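Local coordinates for agarase (Pseudoalteromonas fuliginea, PDB 6XJ9), which probably hydrolyses agarose as a marine bacterial beta-agarase of glycoside hydrolase family 50, at residues Ser155-Glu168 with Arg209-Ile222. Residues are numbered along the deposited sequence; the frame is centred on the assembly and turned at random.
Sequences SGLRSNPDTWESDE and RKNPQFNTAFLTKI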
ATOM      1  N   SER A 155       9.050  32.158  -4.488  1.00 34.68           N
ATOM      2  CA  SER A 155       9.611  31.235  -3.514  1.00 31.86           C
ATOM      3  C   SER A 155      10.642  30.322  -4.175  1.00 29.80           C
ATOM      4  O   SER A 155      11.478  29.732  -3.496  1.00 25.33           O
ATOM      5  CB  SER A 155       8.524  30.426  -2.869  1.00 31.83           C
ATOM      6  OG  SER A 155       7.975  29.501  -3.801  1.00 31.28           O
ATOM      7  N   GLY A 156      10.540  30.180  -5.502  1.00 26.59           N
ATOM      8  CA  GLY A 156      11.369  29.256  -6.254  1.00 26.74           C
ATOM      9  C   GLY A 156      10.891  27.808  -6.131  1.00 25.36           C
ATOM     10  O   GLY A 156      11.599  26.894  -6.539  1.00 22.12           O
ATOM     11  N   LEU A 157       9.697  27.617  -5.558  1.00 26.43           N
ATOM     12  CA  LEU A 157       9.049  26.320  -5.494  1.00 26.95           C
ATOM     13  C   LEU A 157       7.921  26.287  -6.521  1.00 28.34           C
ATOM     14  O   LEU A 157       7.057  27.160  -6.500  1.00 29.84           O
ATOM     15  CB  LEU A 157       8.468  26.122  -4.089  1.00 26.23           C
ATOM     16  CG  LEU A 157       9.424  25.604  -3.015  1.00 25.04           C
ATOM     17  CD1 LEU A 157      10.308  26.715  -2.466  1.00 24.35           C
ATOM     18  CD2 LEU A 157       8.637  24.958  -1.883  1.00 26.65           C
ATOM     19  N   ARG A 158       7.898  25.255  -7.380  1.00 28.35           N
ATOM     20  CA  ARG A 158       6.836  25.153  -8.374  1.00 27.40           C
ATOM     21  C   ARG A 158       5.478  25.184  -7.670  1.00 26.26           C
ATOM     22  O   ARG A 158       4.583  25.913  -8.089  1.00 23.27           O
ATOM     23  CB  ARG A 158       7.016  23.941  -9.297  1.00 30.26           C
ATOM     24  CG  ARG A 158       5.991  23.864 -10.426  1.00 33.16           C
ATOM     25  CD  ARG A 158       6.591  23.509 -11.775  1.00 37.65           C
ATOM     26  NE  ARG A 158       7.384  24.612 -12.303  1.00 38.68           N
ATOM     27  CZ  ARG A 158       8.462  24.491 -13.076  1.00 40.72           C
ATOM     28  NH1 ARG A 158       8.905  23.299 -13.428  1.00 43.04           N
ATOM     29  NH2 ARG A 158       9.102  25.571 -13.489  1.00 44.27           N
ATOM     30  N   SER A 159       5.354  24.411  -6.587  1.00 23.45           N
ATOM     31  CA  SER A 159       4.194  24.468  -5.714  1.00 24.22           C
ATOM     32  C   SER A 159       4.637  24.683  -4.267  1.00 25.00           C
ATOM     33  O   SER A 159       5.526  23.987  -3.770  1.00 22.92           O
ATOM     34  CB  SER A 159       3.353  23.237  -5.861  1.00 25.61           C
ATOM     35  OG  SER A 159       2.209  23.307  -5.027  1.00 30.81           O
ATOM     36  N   ASN A 160       3.992  25.657  -3.608  1.00 23.63           N
ATOM     37  CA  ASN A 160       4.343  26.135  -2.280  1.00 24.53           C
ATOM     38  C   ASN A 160       3.656  25.290  -1.206  1.00 23.41           C
ATOM     39  O   ASN A 160       2.657  24.628  -1.471  1.00 24.37           O
ATOM     40  CB  ASN A 160       3.854  27.578  -2.076  1.00 25.05           C
ATOM     41  CG  ASN A 160       4.830  28.661  -2.484  1.00 24.67           C
ATOM     42  OD1 ASN A 160       6.014  28.416  -2.688  1.00 26.26           O
ATOM     43  ND2 ASN A 160       4.344  29.891  -2.552  1.00 25.55           N
ATOM     44  N   PRO A 161       4.117  25.327   0.068  1.00 23.72           N
ATOM     45  CA  PRO A 161       3.312  24.820   1.182  1.00 23.85           C
ATOM     46  C   PRO A 161       1.998  25.594   1.223  1.00 23.57           C
ATOM     47  O   PRO A 161       1.924  26.715   0.729  1.00 24.87           O
ATOM     48  CB  PRO A 161       4.104  25.257   2.430  1.00 23.32           C
ATOM     49  CG  PRO A 161       5.530  25.413   1.937  1.00 23.51           C
ATOM     50  CD  PRO A 161       5.394  25.914   0.514  1.00 23.35           C
ATOM     51  N   ASP A 162       0.976  24.983   1.818  1.00 25.28           N
ATOM     52  CA  ASP A 162      -0.281  25.648   2.120  1.00 27.78           C
ATOM     53  C   ASP A 162      -0.012  26.903   2.950  1.00 28.68           C
ATOM     54  O   ASP A 162       0.922  26.930   3.749  1.00 27.20           O
ATOM     55  CB  ASP A 162      -1.208  24.713   2.892  1.00 28.90           C
ATOM     56  CG  ASP A 162      -1.705  23.535   2.076  1.00 31.36           C
ATOM     57  OD1 ASP A 162      -1.573  23.581   0.836  1.00 31.58           O
ATOM     58  OD2 ASP A 162      -2.241  22.591   2.688  1.00 33.64           O
ATOM     59  N   THR A 163      -0.849  27.931   2.751  1.00 28.49           N
ATOM     60  CA  THR A 163      -0.684  29.196   3.453  1.00 28.56           C
ATOM     61  C   THR A 163      -1.545  29.207   4.712  1.00 28.27           C
ATOM     62  O   THR A 163      -1.497  30.158   5.476  1.00 29.65           O
ATOM     63  CB  THR A 163      -0.961  30.409   2.556  1.00 28.74           C
ATOM     64  OG1 THR A 163      -2.275  30.273   2.007  1.00 29.10           O
ATOM     65  CG2 THR A 163       0.061  30.567   1.451  1.00 28.44           C
ATOM     66  N   TRP A 164      -2.332  28.147   4.910  1.00 28.52           N
ATOM     67  CA  TRP A 164      -2.939  27.882   6.201  1.00 30.05           C
ATOM     68  C   TRP A 164      -3.081  26.376   6.376  1.00 31.24           C
ATOM     69  O   TRP A 164      -3.186  25.648   5.390  1.00 32.80           O
ATOM     70  CB  TRP A 164      -4.279  28.621   6.355  1.00 27.67           C
ATOM     71  CG  TRP A 164      -5.356  28.135   5.435  1.00 28.56           C
ATOM     72  CD1 TRP A 164      -6.202  27.083   5.644  1.00 28.28           C
ATOM     73  CD2 TRP A 164      -5.704  28.677   4.145  1.00 27.66           C
ATOM     74  NE1 TRP A 164      -7.052  26.943   4.580  1.00 29.16           N
ATOM     75  CE2 TRP A 164      -6.773  27.904   3.647  1.00 27.37           C
ATOM     76  CE3 TRP A 164      -5.220  29.732   3.365  1.00 27.69           C
ATOM     77  CZ2 TRP A 164      -7.367  28.160   2.412  1.00 29.02           C
ATOM     78  CZ3 TRP A 164      -5.812  29.992   2.148  1.00 26.70           C
ATOM     79  CH2 TRP A 164      -6.874  29.218   1.679  1.00 27.72           C
ATOM     80  N   GLU A 165      -3.088  25.923   7.636  1.00 31.28           N
ATOM     81  CA  GLU A 165      -3.234  24.512   7.955  1.00 31.00           C
ATOM     82  C   GLU A 165      -4.725  24.178   8.008  1.00 32.01           C
ATOM     83  O   GLU A 165      -5.515  24.953   8.552  1.00 31.16           O
ATOM     84  CB  GLU A 165      -2.533  24.221   9.286  1.00 32.43           C
ATOM     85  CG  GLU A 165      -2.439  22.738   9.622  1.00 34.23           C
ATOM     86  N   SER A 166      -5.113  23.027   7.437  1.00 32.20           N
ATOM     87  CA  SER A 166      -6.521  22.658   7.396  1.00 33.28           C
ATOM     88  C   SER A 166      -6.713  21.169   7.135  1.00 35.58           C
ATOM     89  O   SER A 166      -5.768  20.435   6.841  1.00 37.58           O
ATOM     90  CB  SER A 166      -7.309  23.497   6.403  1.00 33.76           C
ATOM     91  OG  SER A 166      -6.861  23.290   5.069  1.00 33.04           O
ATOM     92  N   ASP A 167      -7.976  20.749   7.232  1.00 35.57           N
ATOM     93  CA  ASP A 167      -8.384  19.390   6.927  1.00 35.33           C
ATOM     94  C   ASP A 167      -8.809  19.295   5.459  1.00 32.64           C
ATOM     95  O   ASP A 167      -9.510  18.361   5.080  1.00 33.78           O
ATOM     96  CB  ASP A 167      -9.447  18.916   7.925  1.00 35.53           C
ATOM     97  CG  ASP A 167     -10.831  19.525   7.736  1.00 37.88           C
ATOM     98  OD1 ASP A 167     -10.920  20.609   7.150  1.00 38.03           O
ATOM     99  OD2 ASP A 167     -11.820  18.901   8.185  1.00 40.52           O
ATOM    100  N   GLU A 168      -8.376  20.261   4.639  1.00 30.65           N
ATOM    101  CA  GLU A 168      -8.838  20.388   3.263  1.00 29.46           C
ATOM    102  C   GLU A 168      -7.652  20.187   2.326  1.00 27.86           C
ATOM    103  O   GLU A 168      -6.512  20.083   2.778  1.00 29.78           O
ATOM    104  CB  GLU A 168      -9.479  21.763   3.036  1.00 29.54           C
ATOM    105  CG  GLU A 168     -10.693  22.028   3.919  1.00 32.23           C
ATOM    106  CD  GLU A 168     -11.393  23.372   3.747  1.00 33.44           C
ATOM    107  OE1 GLU A 168     -10.779  24.300   3.183  1.00 33.49           O
ATOM    108  OE2 GLU A 168     -12.569  23.486   4.172  1.00 36.32           O
ATOM    109  N   ARG A 209     -15.077  31.483  -0.742  1.00 34.29           N
ATOM    110  CA  ARG A 209     -14.887  31.642   0.692  1.00 34.06           C
ATOM    111  C   ARG A 209     -13.733  32.598   0.961  1.00 33.97           C
ATOM    112  O   ARG A 209     -12.798  32.679   0.170  1.00 35.36           O
ATOM    113  CB  ARG A 209     -14.572  30.309   1.379  1.00 33.27           C
ATOM    114  CG  ARG A 209     -15.431  29.134   0.934  1.00 33.05           C
ATOM    115  CD  ARG A 209     -15.030  27.864   1.659  1.00 32.28           C
ATOM    116  NE  ARG A 209     -13.633  27.514   1.426  1.00 32.15           N
ATOM    117  CZ  ARG A 209     -13.019  26.480   1.989  1.00 30.00           C
ATOM    118  NH1 ARG A 209     -13.682  25.699   2.828  1.00 28.71           N
ATOM    119  NH2 ARG A 209     -11.747  26.235   1.721  1.00 28.17           N
ATOM    120  N   LYS A 210     -13.809  33.293   2.103  1.00 34.16           N
ATOM    121  CA  LYS A 210     -12.712  34.111   2.598  1.00 34.43           C
ATOM    122  C   LYS A 210     -11.573  33.185   3.015  1.00 31.57           C
ATOM    123  O   LYS A 210     -11.799  32.214   3.729  1.00 33.15           O
ATOM    124  CB  LYS A 210     -13.166  34.955   3.801  1.00 32.35           C
ATOM    125  CG  LYS A 210     -14.385  35.842   3.572  1.00 32.91           C
ATOM    126  N   ASN A 211     -10.351  33.501   2.585  1.00 31.60           N
ATOM    127  CA  ASN A 211      -9.173  32.749   2.999  1.00 32.04           C
ATOM    128  C   ASN A 211      -8.996  32.884   4.510  1.00 32.65           C
ATOM    129  O   ASN A 211      -9.142  33.977   5.057  1.00 35.33           O
ATOM    130  CB  ASN A 211      -7.907  33.232   2.285  1.00 29.34           C
ATOM    131  CG  ASN A 211      -7.915  32.955   0.798  1.00 28.50           C
ATOM    132  OD1 ASN A 211      -8.593  32.041   0.343  1.00 31.08           O
ATOM    133  ND2 ASN A 211      -7.169  33.733   0.033  1.00 27.42           N
ATOM    134  N   PRO A 212      -8.688  31.786   5.238  1.00 33.32           N
ATOM    135  CA  PRO A 212      -8.324  31.882   6.656  1.00 32.37           C
ATOM    136  C   PRO A 212      -7.060  32.728   6.834  1.00 32.05           C
ATOM    137  O   PRO A 212      -6.418  33.095   5.853  1.00 30.73           O
ATOM    138  CB  PRO A 212      -8.063  30.422   7.061  1.00 32.24           C
ATOM    139  CG  PRO A 212      -8.812  29.595   6.029  1.00 34.00           C
ATOM    140  CD  PRO A 212      -8.716  30.397   4.748  1.00 33.83           C
ATOM    141  N   GLN A 213      -6.709  33.021   8.092  1.00 32.18           N
ATOM    142  CA  GLN A 213      -5.529  33.802   8.431  1.00 35.01           C
ATOM    143  C   GLN A 213      -4.298  33.266   7.694  1.00 34.35           C
ATOM    144  O   GLN A 213      -4.040  32.064   7.717  1.00 32.10           O
ATOM    145  CB  GLN A 213      -5.314  33.763   9.947  1.00 37.55           C
ATOM    146  CG  GLN A 213      -4.288  34.772  10.452  1.00 41.95           C
ATOM    147  CD  GLN A 213      -3.949  34.603  11.918  1.00 44.11           C
ATOM    148  OE1 GLN A 213      -4.657  33.940  12.675  1.00 43.28           O
ATOM    149  NE2 GLN A 213      -2.846  35.205  12.333  1.00 44.62           N
ATOM    150  N   PHE A 214      -3.562  34.181   7.041  1.00 32.29           N
ATOM    151  CA  PHE A 214      -2.318  33.915   6.326  1.00 34.88           C
ATOM    152  C   PHE A 214      -1.230  33.467   7.302  1.00 34.99           C
ATOM    153  O   PHE A 214      -0.853  34.219   8.192  1.00 36.12           O
ATOM    154  CB  PHE A 214      -1.886  35.168   5.552  1.00 34.14           C
ATOM    155  CG  PHE A 214      -0.600  35.047   4.769  1.00 35.86           C
ATOM    156  CD1 PHE A 214      -0.466  34.115   3.748  1.00 36.32           C
ATOM    157  CD2 PHE A 214       0.482  35.863   5.058  1.00 35.58           C
ATOM    158  CE1 PHE A 214       0.721  33.993   3.040  1.00 35.47           C
ATOM    159  CE2 PHE A 214       1.668  35.746   4.347  1.00 38.48           C
ATOM    160  CZ  PHE A 214       1.787  34.811   3.338  1.00 37.55           C
ATOM    161  N   ASN A 215      -0.726  32.234   7.141  1.00 35.44           N
ATOM    162  CA  ASN A 215       0.407  31.794   7.945  1.00 33.51           C
ATOM    163  C   ASN A 215       1.698  32.332   7.337  1.00 33.81           C
ATOM    164  O   ASN A 215       2.227  31.767   6.384  1.00 33.70           O
ATOM    165  CB  ASN A 215       0.449  30.279   8.164  1.00 32.60           C
ATOM    166  CG  ASN A 215       1.763  29.786   8.739  1.00 31.78           C
ATOM    167  OD1 ASN A 215       2.557  30.561   9.268  1.00 31.29           O
ATOM    168  ND2 ASN A 215       2.019  28.494   8.612  1.00 32.45           N
ATOM    169  N   THR A 216       2.218  33.391   7.962  1.00 32.11           N
ATOM    170  CA  THR A 216       3.364  34.141   7.478  1.00 32.06           C
ATOM    171  C   THR A 216       4.632  33.289   7.557  1.00 30.69           C
ATOM    172  O   THR A 216       5.626  33.592   6.897  1.00 31.44           O
ATOM    173  CB  THR A 216       3.498  35.465   8.244  1.00 33.26           C
ATOM    174  OG1 THR A 216       3.609  35.139   9.630  1.00 36.04           O
ATOM    175  CG2 THR A 216       2.297  36.369   8.076  1.00 35.15           C
ATOM    176  N   ALA A 217       4.590  32.221   8.357  1.00 29.71           N
ATOM    177  CA  ALA A 217       5.746  31.347   8.508  1.00 29.77           C
ATOM    178  C   ALA A 217       5.649  30.127   7.583  1.00 29.91           C
ATOM    179  O   ALA A 217       6.319  29.126   7.818  1.00 29.97           O
ATOM    180  CB  ALA A 217       5.893  30.941   9.962  1.00 28.43           C
ATOM    181  N   PHE A 218       4.861  30.215   6.502  1.00 28.39           N
ATOM    182  CA  PHE A 218       4.589  29.031   5.693  1.00 27.17           C
ATOM    183  C   PHE A 218       5.807  28.601   4.871  1.00 27.79           C
ATOM    184  O   PHE A 218       5.862  27.457   4.421  1.00 28.84           O
ATOM    185  CB  PHE A 218       3.369  29.217   4.788  1.00 25.30           C
ATOM    186  CG  PHE A 218       3.609  29.966   3.500  1.00 24.08           C
ATOM    187  CD1 PHE A 218       3.857  31.333   3.502  1.00 26.31           C
ATOM    188  CD2 PHE A 218       3.534  29.318   2.277  1.00 24.74           C
ATOM    189  CE1 PHE A 218       4.061  32.028   2.316  1.00 26.04           C
ATOM    190  CE2 PHE A 218       3.726  30.009   1.088  1.00 24.20           C
ATOM    191  CZ  PHE A 218       3.980  31.366   1.106  1.00 25.67           C
ATOM    192  N   LEU A 219       6.753  29.516   4.635  1.00 27.00           N
ATOM    193  CA  LEU A 219       7.973  29.153   3.925  1.00 28.13           C
ATOM    194  C   LEU A 219       9.166  29.156   4.880  1.00 27.25           C
ATOM    195  O   LEU A 219      10.310  29.119   4.432  1.00 30.34           O
ATOM    196  CB  LEU A 219       8.213  30.130   2.769  1.00 26.16           C
ATOM    197  CG  LEU A 219       7.244  30.026   1.591  1.00 27.86           C
ATOM    198  CD1 LEU A 219       7.369  31.243   0.678  1.00 26.43           C
ATOM    199  CD2 LEU A 219       7.471  28.743   0.795  1.00 26.01           C
ATOM    200  N   THR A 220       8.892  29.198   6.186  1.00 28.33           N
ATOM    201  CA  THR A 220       9.934  29.290   7.201  1.00 27.78           C
ATOM    202  C   THR A 220      10.222  27.896   7.737  1.00 27.72           C
ATOM    203  O   THR A 220       9.321  27.225   8.248  1.00 27.73           O
ATOM    204  CB  THR A 220       9.534  30.254   8.328  1.00 28.27           C
ATOM    205  OG1 THR A 220       9.375  31.530   7.713  1.00 26.83           O
ATOM    206  CG2 THR A 220      10.567  30.348   9.429  1.00 30.63           C
ATOM    207  N   LYS A 221      11.481  27.474   7.557  1.00 28.59           N
ATOM    208  CA  LYS A 221      12.030  26.255   8.128  1.00 27.79           C
ATOM    209  C   LYS A 221      11.163  25.051   7.763  1.00 26.90           C
ATOM    210  O   LYS A 221      10.771  24.264   8.630  1.00 23.39           O
ATOM    211  CB  LYS A 221      12.276  26.451   9.628  1.00 30.46           C
ATOM    212  CG  LYS A 221      13.278  27.553   9.948  1.00 31.02           C
ATOM    213  CD  LYS A 221      14.014  27.356  11.254  1.00 34.79           C
ATOM    214  CE  LYS A 221      13.234  27.835  12.454  1.00 38.39           C
ATOM    215  NZ  LYS A 221      13.909  27.448  13.719  1.00 43.00           N
ATOM    216  N   ILE A 222      10.906  24.910   6.452  1.00 24.34           N
ATOM    217  CA  ILE A 222      10.081  23.833   5.926  1.00 23.64           C
ATOM    218  C   ILE A 222      10.938  22.607   5.602  1.00 21.76           C
ATOM    219  O   ILE A 222      10.401  21.528   5.369  1.00 23.02           O
ATOM    220  CB  ILE A 222       9.247  24.321   4.717  1.00 22.42           C
ATOM    221  CG1 ILE A 222      10.121  24.895   3.598  1.00 21.53           C
ATOM    222  CG2 ILE A 222       8.203  25.324   5.188  1.00 23.01           C
ATOM    223  CD1 ILE A 222       9.370  25.175   2.293  1.00 20.40           C
TER
HETATM  224  O   HOH W   1       0.448  26.983   6.473  1.00 27.06           O
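R209 and E168 face each other end-on in a bidentate salt bridge. NH2 of R209 gives a hydrogen bond to OE1 of E168 at 2.6 Å, and NH1 of R209 gives one to OE2 of E168 at 2.8 Å. The carboxylate offers its syn side and lies nearly coplanar with the guanidinium, 18° apart. NE of R209 is held by N90, so the guanidinium has little freedom to turn.

In the middle, the backbone N of N215 donates to O of T163, 2.8 Å away and nearly straight. A water adds a second bridge from O of D162 to ND2 of N215. OD1 of N215 accepts from the backbone N of A217, an Asx turn that holds this amide in place.

Between these two sites P212 leans its CD-CG edge on one face of the W164 indole, with the proline ring tilted to it. Its CD is 3.4 Å from the centroid of the six-membered ring, a CH-pi contact over the face. CG of W164 sits between its own backbone N and carbonyl carbon (chi1 67°), which swings the indole over the proline. The ring also stacks with Y132. An alanine in place of W164 would probably leave P212 without its CH-pi partner and open a gap beside Y132.

Farther along, the ring of F218 is sandwiched. CG2 of T163 covers one face, 3.8 Å from the centroid, and CG of L219 covers the other. ND2 of N160 comes to its edge. P161 packs CD against CD2 of L219 at 3.5 Å and CG against CD1 of I222.

Both segments belong to the CBM-like region. The loop before strand 169-174 is thus joined to the chain leaving strand 199-210 by charge at one end and by largely apolar packing at the other.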